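Local structure of nitrite reductase (Hyphomicrobium denitrificans, 2DV6) at residues D178-Y183 with G306-Q311; F196-V201 with L276-P281; N54-V59 with N127-P132. The protein probably catalyses the one-electron reduction of nitrite to nitric oxide in denitrification, using bound copper and electrons from cytochrome c. All coordinates share one frame; numbering follows the deposited sequence.

Contact 1: D178-Y183 with G306-Q311; sequences DDNTTY and GTSGEQ
Thr181 and Thr182 run parallel to Gly309 and Glu310 in a short ladder, the CA atoms of Thr181 and Gly309 4.6 Å apart. Three backbone hydrogen bonds join the strands: Gly309 N to Asn180 O (2.8 Å), Thr182 N to Gly309 O (3.0 Å) and Gln311 N to Thr182 O (2.8 Å). Gly309 has a phi of 108°, where a CB would jam against the carbonyl O of Ser308. On one face Thr181 OG1 is buried against Gln311 CG, 3.7 Å away, with no hydrogen-bond partner in the model. An alanine in place of Thr181 would probably leave Gln311 CG without the hydroxyl it packs against, so that the bent chain could turn more freely. On the other face Thr182 and Glu310 extend alongside each other, Thr182 OG1 3.6 Å from Glu310 CG; a water links that hydroxyl to Glu310 OE1. Beyond them the Tyr183 side chain runs roughly perpendicular to that of Gln311, its CD1 against Gln311 CB. A type II turn, Asp178 to Thr181, joins strands 163-178 and 181-188 as a beta hairpin, and strand 309-310 adds a parallel edge to this sheet of a cupredoxin domain.

Contact 2: F196-V201 with L276-P281; sequences FLRVRV and LLLVEP
Arg198 runs alongside Leu278 to reach Glu280, two residues further along the partner strand. Arg198 NE donates to Glu280 OE2 at 2.8 Å in a bent bond (146°), meeting its anti lone pair, and NH2 adds a weak bond to the same atom. Both N-H groups use OE2, so one oxygen is gripped rather than two; the guanidinium and carboxylate planes stand 70° apart. CG anti to the backbone N (chi1 -168°) and an extended chain carry the guanidinium out past Leu278, whose CD2 lies over one of its faces, 3.4 Å from Arg198 NE. Glu280 OE2 also accepts from Ile156 N, and Arg198 NH1 is satisfied by Glu291 OE1 and Pro153 O, which would probably keep both charges in place.

The parallel backbones exchange five hydrogen bonds. Leu197 N donates to Leu276 O, and Leu197 O accepts from Leu278 N (2.7 Å); Val199 N donates to Leu278 O, and Val199 O accepts from Glu280 N (2.8 Å). Val201 N ends the series on Glu280 O. Arg200 NH1 bonds the carbonyl O of the next residue, Val201, at 3.0 Å. Outside the pair, Leu276 N donates to Tyr293 OH and Arg200 N to Asp203 OD1. Phe196 CZ meets Leu278 CB at 3.6 Å on the Arg198 side; on the reverse face Leu197 CB touches Leu277 CD2 (3.7 Å).

Strand 197-200 is outermost in its cupredoxin sheet within this chain. Strand 274-280 pairs on its far side with antiparallel strand 254-259, and Phe352 of strand 348-357 packs on Phe196, Arg198, Leu276 and Leu278.

Contact 3: N54-V59 with N127-P132; sequences NPTLVV and NIQVLP
Thr56 CG2, anti to the backbone N, reaches across to the amide end of Gln129 and lies 3.9 Å from Gln129 CD, while OG1 is left beside its own backbone N. The strands that follow and face each other here, 57-60 and 125-131, are parallel neighbours in one sheet of the N-terminal cupredoxin domain, a beta sandwich with a copper site of its own formed by His77, Cys114, His119 and Met124.

On the same side of the sheet Val58 puts CG2 against Leu131 CD1, 3.7 Å away, where the two side chains slant across each other. The Val58 side chain is nearly eclipsed (chi1 4°), which suggests some strain or an uncertain fit, so the position of CG2 and this contact are less certain. The opposite face carries Leu57, Val59, Ile128 and Val130. Leu57 CD1 meets Ile128 CG1 at 4.1 Å, and Val59 CG1 meets Val130 CG2 at a similar distance. Leu57 and Val59 also touch Phe29 of strand 27-36, so this face looks into the interior between the two sheets; Tyr112 of strand 108-113 flanks Leu57 and Ile128.

Between the faces, Leu57 N donates to Asn127 O and Leu57 O accepts from Gln129 N. Val59 repeats the pattern, its N bonded to Gln129 O and its O to Leu131 N (2.7 Å). Thr56 CA adds a CA-H...O contact to Asn127 O.

Just before the ladder begins, one water bridges the two segments: it donates to Asn54 O at 2.6 Å, accepts from Asn127 N at 2.8 Å and bonds to Thr56 OG1 at 3.0 Å.

Overall arrangement
Along the chain contact 3, in the N-terminal cupredoxin domain, is complete before contact 1 starts, and both segments of contact 2 fall between the two of contact 1. Contacts 1 and 2 lie on opposite sides of the chain's centre, their centres about 35 Å apart and their nearest atoms about 18 Å. Contact 3 is nearer to contact 1, about 21 Å between centres, than to contact 2, about 49 Å between centres. None lines a metal site directly: side chains approach a copper ion to about 12 Å at Tyr183, 11 Å at Leu276 and 14 Å at Pro55. Contact 2 also has the Leu277 side chain about 7 Å from that of His224, a copper ligand.

Contact 1: D178-Y183 with G306-Q311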
ATOM      1  N   ASP A 178       0.987  32.985  -7.386  1.00 23.17           N
ATOM      2  CA  ASP A 178      -0.019  32.799  -8.437  1.00 24.54           C
ATOM      3  C   ASP A 178      -1.297  33.324  -7.817  1.00 25.29           C
ATOM      4  O   ASP A 178      -1.327  33.664  -6.630  1.00 25.41           O
ATOM      5  CB  ASP A 178      -0.150  31.311  -8.761  1.00 25.02           C
ATOM      6  CG  ASP A 178      -0.852  31.026 -10.096  1.00 26.99           C
ATOM      7  OD1 ASP A 178      -0.809  29.830 -10.500  1.00 30.16           O
ATOM      8  OD2 ASP A 178      -1.428  31.954 -10.745  1.00 28.46           O
ATOM      9  N   ASP A 179      -2.363  33.383  -8.592  1.00 26.96           N
ATOM     10  CA  ASP A 179      -3.664  33.768  -8.055  1.00 28.02           C
ATOM     11  C   ASP A 179      -3.986  32.872  -6.854  1.00 28.22           C
ATOM     12  O   ASP A 179      -3.911  31.633  -6.945  1.00 27.51           O
ATOM     13  CB  ASP A 179      -4.714  33.582  -9.156  1.00 30.32           C
ATOM     14  CG  ASP A 179      -6.101  34.060  -8.744  1.00 32.95           C
ATOM     15  OD1 ASP A 179      -7.076  33.290  -8.970  1.00 35.78           O
ATOM     16  OD2 ASP A 179      -6.219  35.188  -8.213  1.00 32.55           O
ATOM     17  N   ASN A 180      -4.313  33.496  -5.719  1.00 28.06           N
ATOM     18  CA  ASN A 180      -4.719  32.780  -4.521  1.00 28.77           C
ATOM     19  C   ASN A 180      -3.604  31.838  -3.989  1.00 27.44           C
ATOM     20  O   ASN A 180      -3.867  30.849  -3.299  1.00 25.46           O
ATOM     21  CB  ASN A 180      -6.058  32.061  -4.796  1.00 32.99           C
ATOM     22  CG  ASN A 180      -6.766  31.590  -3.526  1.00 36.37           C
ATOM     23  OD1 ASN A 180      -6.429  32.006  -2.411  1.00 41.77           O
ATOM     24  ND2 ASN A 180      -7.753  30.703  -3.690  1.00 39.81           N
ATOM     25  N   THR A 181      -2.352  32.137  -4.349  1.00 25.75           N
ATOM     26  CA  THR A 181      -1.235  31.278  -3.921  1.00 24.99           C
ATOM     27  C   THR A 181       0.025  32.043  -3.559  1.00 24.38           C
ATOM     28  O   THR A 181       0.412  33.018  -4.227  1.00 24.46           O
ATOM     29  CB  THR A 181      -1.097  29.954  -4.779  1.00 25.33           C
ATOM     30  OG1 THR A 181       0.269  29.632  -5.059  1.00 28.47           O
ATOM     31  CG2 THR A 181      -1.860  30.025  -6.031  1.00 21.72           C
ATOM     32  N   THR A 182       0.598  31.659  -2.425  1.00 23.02           N
ATOM     33  CA  THR A 182       1.631  32.448  -1.798  1.00 23.24           C
ATOM     34  C   THR A 182       2.775  31.535  -1.416  1.00 23.46           C
ATOM     35  O   THR A 182       2.616  30.311  -1.367  1.00 22.86           O
ATOM     36  CB  THR A 182       1.126  33.234  -0.516  1.00 23.76           C
ATOM     37  OG1 THR A 182       0.627  32.319   0.449  1.00 24.20           O
ATOM     38  CG2 THR A 182       0.003  34.243  -0.871  1.00 24.21           C
ATOM     39  N   TYR A 183       3.926  32.137  -1.140  1.00 22.39           N
ATOM     40  CA  TYR A 183       5.153  31.397  -0.948  1.00 22.45           C
ATOM     41  C   TYR A 183       6.049  32.360  -0.160  1.00 22.96           C
ATOM     42  O   TYR A 183       5.922  33.560  -0.343  1.00 22.83           O
ATOM     43  CB  TYR A 183       5.748  31.012  -2.323  1.00 20.57           C
ATOM     44  CG  TYR A 183       7.039  30.186  -2.262  1.00 21.19           C
ATOM     45  CD1 TYR A 183       6.999  28.814  -2.021  1.00 21.13           C
ATOM     46  CD2 TYR A 183       8.296  30.773  -2.489  1.00 21.41           C
ATOM     47  CE1 TYR A 183       8.170  28.061  -1.939  1.00 21.21           C
ATOM     48  CE2 TYR A 183       9.482  30.006  -2.437  1.00 20.33           C
ATOM     49  CZ  TYR A 183       9.393  28.651  -2.144  1.00 21.57           C
ATOM     50  OH  TYR A 183      10.525  27.869  -2.073  1.00 21.44           O
ATOM     51  N   GLY A 306      -0.310  24.760  -9.658  1.00 31.37           N
ATOM     52  CA  GLY A 306      -1.713  25.008  -9.957  1.00 30.96           C
ATOM     53  C   GLY A 306      -2.590  24.782  -8.758  1.00 31.59           C
ATOM     54  O   GLY A 306      -3.771  25.125  -8.798  1.00 32.05           O
ATOM     55  N   THR A 307      -2.024  24.222  -7.686  1.00 31.15           N
ATOM     56  CA  THR A 307      -2.749  24.121  -6.425  1.00 32.27           C
ATOM     57  C   THR A 307      -2.653  25.413  -5.626  1.00 32.72           C
ATOM     58  O   THR A 307      -1.559  25.931  -5.412  1.00 34.52           O
ATOM     59  CB  THR A 307      -2.207  22.988  -5.556  1.00 32.97           C
ATOM     60  OG1 THR A 307      -2.340  21.756  -6.271  1.00 33.91           O
ATOM     61  CG2 THR A 307      -3.041  22.883  -4.262  1.00 34.21           C
ATOM     62  N   SER A 308      -3.773  25.908  -5.126  1.00 31.27           N
ATOM     63  CA  SER A 308      -3.783  27.205  -4.476  1.00 30.98           C
ATOM     64  C   SER A 308      -3.401  27.111  -2.997  1.00 30.30           C
ATOM     65  O   SER A 308      -3.270  26.025  -2.470  1.00 29.80           O
ATOM     66  CB  SER A 308      -5.161  27.833  -4.637  1.00 31.27           C
ATOM     67  OG  SER A 308      -6.060  27.194  -3.745  1.00 33.87           O
ATOM     68  N   GLY A 309      -3.220  28.255  -2.334  1.00 29.99           N
ATOM     69  CA  GLY A 309      -2.947  28.278  -0.905  1.00 29.25           C
ATOM     70  C   GLY A 309      -1.502  28.657  -0.585  1.00 30.33           C
ATOM     71  O   GLY A 309      -0.772  29.183  -1.427  1.00 30.14           O
ATOM     72  N   GLU A 310      -1.096  28.385   0.643  1.00 30.48           N
ATOM     73  CA  GLU A 310       0.235  28.701   1.104  1.00 31.71           C
ATOM     74  C   GLU A 310       1.199  27.589   0.712  1.00 30.82           C
ATOM     75  O   GLU A 310       1.058  26.478   1.163  1.00 32.41           O
ATOM     76  CB  GLU A 310       0.204  28.914   2.619  1.00 33.07           C
ATOM     77  CG  GLU A 310      -0.705  30.095   3.000  1.00 37.77           C
ATOM     78  CD  GLU A 310      -0.423  30.607   4.405  1.00 40.91           C
ATOM     79  OE1 GLU A 310       0.545  31.410   4.603  1.00 42.67           O
ATOM     80  OE2 GLU A 310      -1.183  30.194   5.306  1.00 42.41           O
ATOM     81  N   GLN A 311       2.159  27.887  -0.143  1.00 28.96           N
ATOM     82  CA  GLN A 311       3.036  26.855  -0.673  1.00 27.69           C
ATOM     83  C   GLN A 311       4.292  26.783   0.153  1.00 26.43           C
ATOM     84  O   GLN A 311       4.742  27.803   0.702  1.00 26.63           O
ATOM     85  CB  GLN A 311       3.388  27.141  -2.124  1.00 26.70           C
ATOM     86  CG  GLN A 311       2.208  27.306  -3.014  1.00 29.17           C
ATOM     87  CD  GLN A 311       1.345  26.069  -3.094  1.00 31.07           C
ATOM     88  OE1 GLN A 311       0.112  26.150  -2.957  1.00 35.16           O
ATOM     89  NE2 GLN A 311       1.964  24.924  -3.309  1.00 30.79           N
TER
HETATM   90  O   HOH W   1      -0.812  27.853  -8.564  1.00 41.84           O
HETATM   91  O   HOH W   2       2.471  31.943   2.627  1.00 45.38           O

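Contact 2: F196-V201 with L276-P281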
ATOM      1  N   PHE A 196      18.688  45.468 -11.105  1.00 23.14           N
ATOM      2  CA  PHE A 196      19.653  45.382 -12.182  1.00 22.82           C
ATOM      3  C   PHE A 196      20.784  46.374 -11.833  1.00 24.30           C
ATOM      4  O   PHE A 196      20.525  47.574 -11.711  1.00 23.69           O
ATOM      5  CB  PHE A 196      18.988  45.717 -13.502  1.00 21.33           C
ATOM      6  CG  PHE A 196      19.874  45.532 -14.702  1.00 21.25           C
ATOM      7  CD1 PHE A 196      19.676  44.455 -15.567  1.00 20.07           C
ATOM      8  CD2 PHE A 196      20.841  46.467 -15.016  1.00 21.02           C
ATOM      9  CE1 PHE A 196      20.453  44.294 -16.687  1.00 22.32           C
ATOM     10  CE2 PHE A 196      21.631  46.333 -16.156  1.00 22.66           C
ATOM     11  CZ  PHE A 196      21.442  45.256 -16.997  1.00 22.95           C
ATOM     12  N   LEU A 197      22.009  45.857 -11.660  1.00 24.81           N
ATOM     13  CA  LEU A 197      23.161  46.683 -11.354  1.00 25.34           C
ATOM     14  C   LEU A 197      23.910  46.958 -12.647  1.00 25.99           C
ATOM     15  O   LEU A 197      24.062  46.081 -13.501  1.00 26.11           O
ATOM     16  CB  LEU A 197      24.037  46.056 -10.233  1.00 26.01           C
ATOM     17  CG  LEU A 197      23.268  45.542  -8.985  1.00 26.08           C
ATOM     18  CD1 LEU A 197      24.157  44.716  -8.065  1.00 27.08           C
ATOM     19  CD2 LEU A 197      22.542  46.688  -8.181  1.00 25.93           C
ATOM     20  N   ARG A 198      24.335  48.209 -12.823  1.00 25.47           N
ATOM     21  CA  ARG A 198      24.920  48.638 -14.077  1.00 25.06           C
ATOM     22  C   ARG A 198      26.143  49.524 -13.799  1.00 25.99           C
ATOM     23  O   ARG A 198      26.020  50.574 -13.174  1.00 26.68           O
ATOM     24  CB  ARG A 198      23.869  49.355 -14.939  1.00 22.87           C
ATOM     25  CG  ARG A 198      24.283  49.600 -16.363  1.00 21.17           C
ATOM     26  CD  ARG A 198      23.074  50.023 -17.204  1.00 20.39           C
ATOM     27  NE  ARG A 198      23.428  49.946 -18.626  1.00 20.46           N
ATOM     28  CZ  ARG A 198      22.570  49.767 -19.615  1.00 21.66           C
ATOM     29  NH1 ARG A 198      21.279  49.667 -19.346  1.00 22.38           N
ATOM     30  NH2 ARG A 198      23.005  49.671 -20.878  1.00 22.56           N
ATOM     31  N   VAL A 199      27.323  49.073 -14.212  1.00 25.89           N
ATOM     32  CA  VAL A 199      28.561  49.808 -13.963  1.00 25.60           C
ATOM     33  C   VAL A 199      29.363  49.661 -15.251  1.00 27.42           C
ATOM     34  O   VAL A 199      28.913  48.985 -16.209  1.00 25.99           O
ATOM     35  CB  VAL A 199      29.392  49.273 -12.728  1.00 25.83           C
ATOM     36  CG1 VAL A 199      28.591  49.323 -11.400  1.00 24.07           C
ATOM     37  CG2 VAL A 199      29.933  47.855 -12.970  1.00 23.85           C
ATOM     38  N   ARG A 200      30.553  50.270 -15.248  1.00 28.60           N
ATOM     39  CA  ARG A 200      31.428  50.361 -16.391  1.00 30.68           C
ATOM     40  C   ARG A 200      32.711  49.600 -16.059  1.00 30.30           C
ATOM     41  O   ARG A 200      33.136  49.627 -14.899  1.00 30.42           O
ATOM     42  CB  ARG A 200      31.742  51.845 -16.595  1.00 33.40           C
ATOM     43  CG  ARG A 200      32.556  52.189 -17.804  1.00 37.36           C
ATOM     44  CD  ARG A 200      33.553  53.226 -17.345  1.00 41.71           C
ATOM     45  NE  ARG A 200      34.180  53.968 -18.434  1.00 45.19           N
ATOM     46  CZ  ARG A 200      35.434  53.806 -18.836  1.00 45.62           C
ATOM     47  NH1 ARG A 200      36.222  52.890 -18.258  1.00 46.62           N
ATOM     48  NH2 ARG A 200      35.884  54.553 -19.834  1.00 45.81           N
ATOM     49  N   VAL A 201      33.332  48.925 -17.043  1.00 30.05           N
ATOM     50  CA  VAL A 201      34.643  48.337 -16.799  1.00 30.09           C
ATOM     51  C   VAL A 201      35.542  49.382 -16.148  1.00 30.97           C
ATOM     52  O   VAL A 201      35.554  50.549 -16.562  1.00 30.97           O
ATOM     53  CB  VAL A 201      35.469  47.920 -18.043  1.00 30.23           C
ATOM     54  CG1 VAL A 201      35.848  46.447 -18.016  1.00 31.18           C
ATOM     55  CG2 VAL A 201      34.989  48.500 -19.346  1.00 30.15           C
ATOM     56  N   LEU A 276      20.882  40.527 -12.021  1.00 19.78           N
ATOM     57  CA  LEU A 276      21.920  40.770 -13.040  1.00 20.62           C
ATOM     58  C   LEU A 276      22.758  42.025 -12.726  1.00 21.14           C
ATOM     59  O   LEU A 276      22.237  43.025 -12.185  1.00 18.76           O
ATOM     60  CB  LEU A 276      21.288  40.954 -14.429  1.00 20.31           C
ATOM     61  CG  LEU A 276      20.709  39.692 -15.088  1.00 20.53           C
ATOM     62  CD1 LEU A 276      20.093  40.052 -16.414  1.00 19.44           C
ATOM     63  CD2 LEU A 276      21.777  38.637 -15.291  1.00 20.31           C
ATOM     64  N   LEU A 277      24.028  41.945 -13.129  1.00 20.64           N
ATOM     65  CA  LEU A 277      24.998  42.987 -12.997  1.00 22.10           C
ATOM     66  C   LEU A 277      25.609  43.151 -14.376  1.00 23.26           C
ATOM     67  O   LEU A 277      26.292  42.222 -14.871  1.00 23.66           O
ATOM     68  CB  LEU A 277      26.098  42.561 -12.032  1.00 22.90           C
ATOM     69  CG  LEU A 277      27.297  43.431 -11.543  1.00 24.90           C
ATOM     70  CD1 LEU A 277      28.665  42.845 -11.807  1.00 24.88           C
ATOM     71  CD2 LEU A 277      27.256  44.948 -11.783  1.00 23.31           C
ATOM     72  N   LEU A 278      25.388  44.314 -14.988  1.00 21.71           N
ATOM     73  CA  LEU A 278      25.989  44.596 -16.259  1.00 23.05           C
ATOM     74  C   LEU A 278      27.275  45.399 -16.012  1.00 24.20           C
ATOM     75  O   LEU A 278      27.231  46.448 -15.364  1.00 23.46           O
ATOM     76  CB  LEU A 278      25.028  45.388 -17.178  1.00 21.80           C
ATOM     77  CG  LEU A 278      25.652  45.919 -18.504  1.00 22.07           C
ATOM     78  CD1 LEU A 278      26.192  44.819 -19.427  1.00 21.76           C
ATOM     79  CD2 LEU A 278      24.705  46.824 -19.320  1.00 20.07           C
ATOM     80  N   VAL A 279      28.396  44.900 -16.542  1.00 24.61           N
ATOM     81  CA  VAL A 279      29.638  45.677 -16.624  1.00 24.96           C
ATOM     82  C   VAL A 279      29.853  46.084 -18.089  1.00 25.53           C
ATOM     83  O   VAL A 279      30.286  45.279 -18.916  1.00 24.88           O
ATOM     84  CB  VAL A 279      30.869  44.922 -16.057  1.00 25.13           C
ATOM     85  CG1 VAL A 279      32.140  45.803 -16.124  1.00 23.36           C
ATOM     86  CG2 VAL A 279      30.581  44.441 -14.607  1.00 23.48           C
ATOM     87  N   GLU A 280      29.516  47.339 -18.391  1.00 25.48           N
ATOM     88  CA  GLU A 280      29.573  47.886 -19.736  1.00 26.30           C
ATOM     89  C   GLU A 280      31.009  47.909 -20.259  1.00 27.02           C
ATOM     90  O   GLU A 280      31.951  48.147 -19.476  1.00 26.18           O
ATOM     91  CB  GLU A 280      29.021  49.317 -19.733  1.00 26.78           C
ATOM     92  CG  GLU A 280      27.495  49.444 -19.513  1.00 29.73           C
ATOM     93  CD  GLU A 280      26.908  50.769 -20.030  1.00 30.73           C
ATOM     94  OE1 GLU A 280      27.639  51.545 -20.676  1.00 31.88           O
ATOM     95  OE2 GLU A 280      25.710  51.038 -19.796  1.00 31.71           O
ATOM     96  N   PRO A 281      31.197  47.659 -21.572  1.00 27.28           N
ATOM     97  CA  PRO A 281      32.512  47.928 -22.136  1.00 29.18           C
ATOM     98  C   PRO A 281      32.767  49.439 -22.138  1.00 31.71           C
ATOM     99  O   PRO A 281      31.817  50.232 -21.999  1.00 31.92           O
ATOM    100  CB  PRO A 281      32.415  47.409 -23.575  1.00 27.74           C
ATOM    101  CG  PRO A 281      30.963  47.432 -23.903  1.00 28.77           C
ATOM    102  CD  PRO A 281      30.268  47.110 -22.575  1.00 28.21           C
TER

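Contact 3: N54-V59 with N127-P132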
ATOM      1  N   ASN A  54     -17.505  16.851 -11.199  1.00 27.11           N
ATOM      2  CA  ASN A  54     -18.108  17.508 -12.369  1.00 26.35           C
ATOM      3  C   ASN A  54     -18.075  19.040 -12.275  1.00 26.56           C
ATOM      4  O   ASN A  54     -19.129  19.680 -12.340  1.00 26.12           O
ATOM      5  CB  ASN A  54     -19.554  17.010 -12.564  1.00 25.04           C
ATOM      6  CG  ASN A  54     -19.621  15.524 -12.930  1.00 25.78           C
ATOM      7  OD1 ASN A  54     -20.552  14.809 -12.516  1.00 24.32           O
ATOM      8  ND2 ASN A  54     -18.635  15.050 -13.708  1.00 22.96           N
ATOM      9  N   PRO A  55     -16.873  19.626 -12.067  1.00 26.77           N
ATOM     10  CA  PRO A  55     -16.823  21.069 -11.789  1.00 26.00           C
ATOM     11  C   PRO A  55     -17.303  21.963 -12.945  1.00 26.12           C
ATOM     12  O   PRO A  55     -17.115  21.657 -14.154  1.00 24.75           O
ATOM     13  CB  PRO A  55     -15.335  21.331 -11.509  1.00 25.18           C
ATOM     14  CG  PRO A  55     -14.614  20.225 -12.138  1.00 26.21           C
ATOM     15  CD  PRO A  55     -15.528  19.015 -12.022  1.00 25.97           C
ATOM     16  N   THR A  56     -17.931  23.061 -12.552  1.00 26.17           N
ATOM     17  CA  THR A  56     -18.241  24.127 -13.482  1.00 26.32           C
ATOM     18  C   THR A  56     -16.935  24.830 -13.808  1.00 25.76           C
ATOM     19  O   THR A  56     -16.183  25.238 -12.909  1.00 25.80           O
ATOM     20  CB  THR A  56     -19.297  25.072 -12.918  1.00 26.55           C
ATOM     21  OG1 THR A  56     -20.469  24.298 -12.612  1.00 29.30           O
ATOM     22  CG2 THR A  56     -19.672  26.169 -13.966  1.00 27.14           C
ATOM     23  N   LEU A  57     -16.634  24.911 -15.100  1.00 25.15           N
ATOM     24  CA  LEU A  57     -15.402  25.552 -15.552  1.00 24.77           C
ATOM     25  C   LEU A  57     -15.775  26.976 -15.921  1.00 25.73           C
ATOM     26  O   LEU A  57     -16.478  27.200 -16.913  1.00 27.11           O
ATOM     27  CB  LEU A  57     -14.855  24.787 -16.756  1.00 23.67           C
ATOM     28  CG  LEU A  57     -14.673  23.263 -16.602  1.00 22.56           C
ATOM     29  CD1 LEU A  57     -14.032  22.655 -17.830  1.00 21.88           C
ATOM     30  CD2 LEU A  57     -13.853  22.964 -15.353  1.00 22.21           C
ATOM     31  N   VAL A  58     -15.362  27.947 -15.119  1.00 27.08           N
ATOM     32  CA  VAL A  58     -15.749  29.311 -15.434  1.00 28.35           C
ATOM     33  C   VAL A  58     -14.707  30.115 -16.182  1.00 28.83           C
ATOM     34  O   VAL A  58     -13.545  30.223 -15.789  1.00 29.89           O
ATOM     35  CB  VAL A  58     -16.623  30.081 -14.338  1.00 29.30           C
ATOM     36  CG1 VAL A  58     -16.856  29.289 -13.047  1.00 27.10           C
ATOM     37  CG2 VAL A  58     -16.222  31.558 -14.133  1.00 28.41           C
ATOM     38  N   VAL A  59     -15.190  30.685 -17.268  1.00 29.09           N
ATOM     39  CA  VAL A  59     -14.374  31.195 -18.331  1.00 30.74           C
ATOM     40  C   VAL A  59     -14.996  32.520 -18.822  1.00 31.80           C
ATOM     41  O   VAL A  59     -16.156  32.819 -18.525  1.00 30.20           O
ATOM     42  CB  VAL A  59     -14.292  30.081 -19.401  1.00 31.72           C
ATOM     43  CG1 VAL A  59     -14.344  30.596 -20.809  1.00 31.24           C
ATOM     44  CG2 VAL A  59     -13.085  29.162 -19.092  1.00 31.74           C
ATOM     45  N   ASN A 127     -20.730  21.580 -16.458  1.00 25.76           N
ATOM     46  CA  ASN A 127     -20.892  22.821 -17.239  1.00 27.69           C
ATOM     47  C   ASN A 127     -19.664  23.684 -17.385  1.00 27.83           C
ATOM     48  O   ASN A 127     -18.813  23.765 -16.486  1.00 27.68           O
ATOM     49  CB  ASN A 127     -21.980  23.705 -16.633  1.00 31.55           C
ATOM     50  CG  ASN A 127     -23.296  22.986 -16.520  1.00 35.87           C
ATOM     51  OD1 ASN A 127     -23.708  22.294 -17.448  1.00 38.98           O
ATOM     52  ND2 ASN A 127     -23.964  23.128 -15.378  1.00 39.10           N
ATOM     53  N   ILE A 128     -19.587  24.339 -18.531  1.00 27.87           N
ATOM     54  CA  ILE A 128     -18.669  25.440 -18.742  1.00 28.59           C
ATOM     55  C   ILE A 128     -19.562  26.694 -18.770  1.00 29.06           C
ATOM     56  O   ILE A 128     -20.539  26.708 -19.491  1.00 28.71           O
ATOM     57  CB  ILE A 128     -17.942  25.296 -20.114  1.00 28.39           C
ATOM     58  CG1 ILE A 128     -17.185  23.974 -20.165  1.00 28.73           C
ATOM     59  CG2 ILE A 128     -17.011  26.524 -20.374  1.00 29.43           C
ATOM     60  CD1 ILE A 128     -16.250  23.825 -21.331  1.00 29.24           C
ATOM     61  N   GLN A 129     -19.255  27.704 -17.960  1.00 29.46           N
ATOM     62  CA  GLN A 129     -19.917  28.991 -18.031  1.00 30.66           C
ATOM     63  C   GLN A 129     -18.984  29.983 -18.722  1.00 30.65           C
ATOM     64  O   GLN A 129     -17.907  30.301 -18.204  1.00 28.45           O
ATOM     65  CB  GLN A 129     -20.219  29.519 -16.645  1.00 33.86           C
ATOM     66  CG  GLN A 129     -21.484  28.963 -15.987  1.00 38.83           C
ATOM     67  CD  GLN A 129     -21.639  29.462 -14.540  1.00 42.43           C
ATOM     68  OE1 GLN A 129     -20.924  30.384 -14.087  1.00 43.55           O
ATOM     69  NE2 GLN A 129     -22.584  28.847 -13.802  1.00 45.41           N
ATOM     70  N   VAL A 130     -19.389  30.450 -19.896  1.00 30.42           N
ATOM     71  CA  VAL A 130     -18.666  31.530 -20.550  1.00 31.74           C
ATOM     72  C   VAL A 130     -19.324  32.853 -20.129  1.00 33.71           C
ATOM     73  O   VAL A 130     -20.486  33.100 -20.473  1.00 35.15           O
ATOM     74  CB  VAL A 130     -18.681  31.394 -22.057  1.00 29.78           C
ATOM     75  CG1 VAL A 130     -17.885  32.527 -22.674  1.00 29.13           C
ATOM     76  CG2 VAL A 130     -18.120  30.032 -22.489  1.00 29.43           C
ATOM     77  N   LEU A 131     -18.600  33.667 -19.363  1.00 34.41           N
ATOM     78  CA  LEU A 131     -19.122  34.931 -18.850  1.00 35.55           C
ATOM     79  C   LEU A 131     -18.658  36.082 -19.720  1.00 37.08           C
ATOM     80  O   LEU A 131     -17.615  35.992 -20.359  1.00 37.77           O
ATOM     81  CB  LEU A 131     -18.658  35.182 -17.413  1.00 34.92           C
ATOM     82  CG  LEU A 131     -18.995  34.213 -16.275  1.00 34.27           C
ATOM     83  CD1 LEU A 131     -18.154  34.524 -15.042  1.00 33.23           C
ATOM     84  CD2 LEU A 131     -20.442  34.298 -15.914  1.00 33.29           C
ATOM     85  N   PRO A 132     -19.442  37.184 -19.759  1.00 38.61           N
ATOM     86  CA  PRO A 132     -18.937  38.355 -20.473  1.00 38.17           C
ATOM     87  C   PRO A 132     -17.852  39.060 -19.654  1.00 38.07           C
ATOM     88  O   PRO A 132     -17.692  38.810 -18.450  1.00 38.42           O
ATOM     89  CB  PRO A 132     -20.192  39.251 -20.598  1.00 38.27           C
ATOM     90  CG  PRO A 132     -20.987  38.921 -19.377  1.00 38.38           C
ATOM     91  CD  PRO A 132     -20.792  37.425 -19.187  1.00 38.41           C
TER
HETATM   92  O   HOH W   3     -20.372  21.525 -13.713  1.00 18.36           O